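Local coordinates for protein haloalkane dehalogenase (Mycobacterium rhodesiae, PDB 4MJ3) that probably hydrolyses haloalkanes, cleaving the carbon-halogen bond to release an alcohol and a halide ion, at residues W64-L69 with L74-I79. Numbering follows the deposited sequence.
Sequences WMIPVL and LRAVAI
Leu-69, in the last turn of helix 66-71, is joined to Leu-74, which leads toward strand 75-79, by one backbone hydrogen bond, Leu-74 N to Leu-69 O (3.1 Å), and from there the strand passes the helix with the CA atoms of Ile-66 and Ala-76 6.1 Å apart. The bond is moderately bent, 153° at the hydrogen, and its donor stands 28° out of the carbonyl plane. Leu-74 also lays its CB against the same oxygen, 3.4 Å from Leu-69 O, so the oxygen accepts the amide N-H of Leu-74 and lies against the side chain of the same residue.

The two leucine side chains cross at an angle and meet through methyls, Leu-69 CD2 to Leu-74 CD1 at 4.1 Å. The other branch of Leu-69 serves the strand proper, CD1 resting 4.2 Å from Ala-76 CB. The Ala-76 methyl is shared: Ile-66 CG2 also reaches Ala-76 CB, at 4.2 Å. Ile-66 offers this branch because CG2 lies anti to its backbone N while CG1 (chi1 -69°) swings beside it. Ala-76, pointing toward the helix, is thus touched by side chains from two positions three residues apart, and its short side chain is consistent with the close approach of the two backbones. All four touching residues are buried; Leu-51 and Leu-39 of the neighbouring strands extend the apolar layer around Ile-66, and Val-49 does so beside Leu-74.

This is the second half of a beta-alpha-beta crossover, in which helix 66-71 connects the parallel, adjacent strands 48-52 and 75-79 within the central mixed sheet of the alpha/beta hydrolase fold.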
loop_
_atom_site.group_PDB
_atom_site.type_symbol
_atom_site.label_atom_id
_atom_site.label_comp_id
_atom_site.label_asym_id
_atom_site.label_seq_id
_atom_site.Cartn_x
_atom_site.Cartn_y
_atom_site.Cartn_z
ATOM N N TRP A 64 5.909 -1.042 -12.885
ATOM C CA TRP A 64 6.205 0.014 -13.856
ATOM C C TRP A 64 6.958 1.206 -13.244
ATOM O O TRP A 64 7.631 1.950 -13.959
ATOM C CB TRP A 64 4.929 0.518 -14.541
ATOM C CG TRP A 64 4.054 -0.532 -15.110
ATOM C CD1 TRP A 64 2.767 -0.794 -14.759
ATOM C CD2 TRP A 64 4.384 -1.463 -16.144
ATOM N NE1 TRP A 64 2.268 -1.839 -15.504
ATOM C CE2 TRP A 64 3.239 -2.256 -16.372
ATOM C CE3 TRP A 64 5.531 -1.698 -16.907
ATOM C CZ2 TRP A 64 3.211 -3.287 -17.324
ATOM C CZ3 TRP A 64 5.502 -2.734 -17.862
ATOM C CH2 TRP A 64 4.349 -3.506 -18.052
HETATM N N MSE A 65 6.845 1.386 -11.933
HETATM C CA MSE A 65 7.457 2.513 -11.221
HETATM C C MSE A 65 8.889 2.237 -10.840
HETATM O O MSE A 65 9.729 3.135 -10.888
HETATM C CB MSE A 65 6.641 2.807 -9.959
HETATM C CG MSE A 65 5.310 3.354 -10.411
HETATM SE SE MSE A 65 4.245 3.940 -8.852
HETATM C CE MSE A 65 5.374 5.310 -8.067
ATOM N N ILE A 66 9.192 0.991 -10.476
ATOM C CA ILE A 66 10.520 0.655 -9.993
ATOM C C ILE A 66 11.662 1.043 -10.969
ATOM O O ILE A 66 12.618 1.680 -10.534
ATOM C CB ILE A 66 10.600 -0.823 -9.536
ATOM C CG1 ILE A 66 9.770 -1.015 -8.268
ATOM C CG2 ILE A 66 12.046 -1.230 -9.294
ATOM C CD1 ILE A 66 9.416 -2.450 -7.963
ATOM N N PRO A 67 11.573 0.685 -12.270
ATOM C CA PRO A 67 12.667 1.041 -13.169
ATOM C C PRO A 67 12.915 2.542 -13.305
ATOM O O PRO A 67 14.051 2.956 -13.447
ATOM C CB PRO A 67 12.239 0.434 -14.508
ATOM C CG PRO A 67 11.321 -0.681 -14.144
ATOM C CD PRO A 67 10.573 -0.159 -12.956
ATOM N N VAL A 68 11.861 3.344 -13.247
ATOM C CA VAL A 68 11.978 4.808 -13.306
ATOM C C VAL A 68 12.731 5.337 -12.075
ATOM O O VAL A 68 13.643 6.144 -12.199
ATOM C CB VAL A 68 10.589 5.474 -13.378
ATOM C CG1 VAL A 68 10.702 6.990 -13.330
ATOM C CG2 VAL A 68 9.862 5.026 -14.643
ATOM N N LEU A 69 12.383 4.820 -10.909
ATOM C CA LEU A 69 13.012 5.240 -9.659
ATOM C C LEU A 69 14.489 4.843 -9.662
ATOM O O LEU A 69 15.358 5.635 -9.314
ATOM C CB LEU A 69 12.266 4.616 -8.464
ATOM C CG LEU A 69 10.803 5.046 -8.324
ATOM C CD1 LEU A 69 10.113 4.215 -7.263
ATOM C CD2 LEU A 69 10.659 6.533 -8.009
ATOM N N LEU A 74 17.591 6.376 -7.345
ATOM C CA LEU A 74 16.951 6.102 -6.057
ATOM C C LEU A 74 16.964 4.603 -5.771
ATOM O O LEU A 74 17.150 3.781 -6.674
ATOM C CB LEU A 74 15.512 6.632 -6.067
ATOM C CG LEU A 74 15.416 8.121 -6.449
ATOM C CD1 LEU A 74 13.973 8.535 -6.661
ATOM C CD2 LEU A 74 16.086 8.969 -5.378
ATOM N N ARG A 75 16.767 4.259 -4.501
ATOM C CA ARG A 75 16.648 2.873 -4.075
ATOM C C ARG A 75 15.173 2.571 -3.815
ATOM O O ARG A 75 14.572 3.108 -2.887
ATOM C CB ARG A 75 17.471 2.646 -2.813
ATOM C CG ARG A 75 17.400 1.237 -2.254
ATOM C CD ARG A 75 18.317 1.085 -1.058
ATOM N NE ARG A 75 17.991 -0.118 -0.294
ATOM C CZ ARG A 75 18.157 -0.253 1.016
ATOM N NH1 ARG A 75 18.615 0.749 1.758
ATOM N NH2 ARG A 75 17.858 -1.403 1.602
ATOM N N ALA A 76 14.610 1.664 -4.606
ATOM C CA ALA A 76 13.214 1.327 -4.511
ATOM C C ALA A 76 13.046 0.064 -3.666
ATOM O O ALA A 76 13.605 -0.986 -3.977
ATOM C CB ALA A 76 12.627 1.113 -5.898
ATOM N N VAL A 77 12.242 0.184 -2.619
ATOM C CA VAL A 77 11.926 -0.924 -1.756
ATOM C C VAL A 77 10.409 -1.077 -1.732
ATOM O O VAL A 77 9.691 -0.100 -1.532
ATOM C CB VAL A 77 12.476 -0.681 -0.341
ATOM C CG1 VAL A 77 12.125 -1.837 0.568
ATOM C CG2 VAL A 77 13.982 -0.465 -0.420
ATOM N N ALA A 78 9.919 -2.285 -2.004
ATOM C CA ALA A 78 8.479 -2.553 -2.004
ATOM C C ALA A 78 8.231 -3.774 -1.129
ATOM O O ALA A 78 8.920 -4.789 -1.272
ATOM C CB ALA A 78 7.978 -2.815 -3.420
ATOM N N ILE A 79 7.262 -3.687 -0.220
ATOM C CA ILE A 79 7.061 -4.764 0.747
ATOM C C ILE A 79 5.642 -5.312 0.602
ATOM O O ILE A 79 4.706 -4.544 0.558
ATOM C CB ILE A 79 7.263 -4.229 2.188
ATOM C CG1 ILE A 79 8.669 -3.648 2.358
ATOM C CG2 ILE A 79 6.994 -5.329 3.214
ATOM C CD1 ILE A 79 8.917 -2.993 3.696
#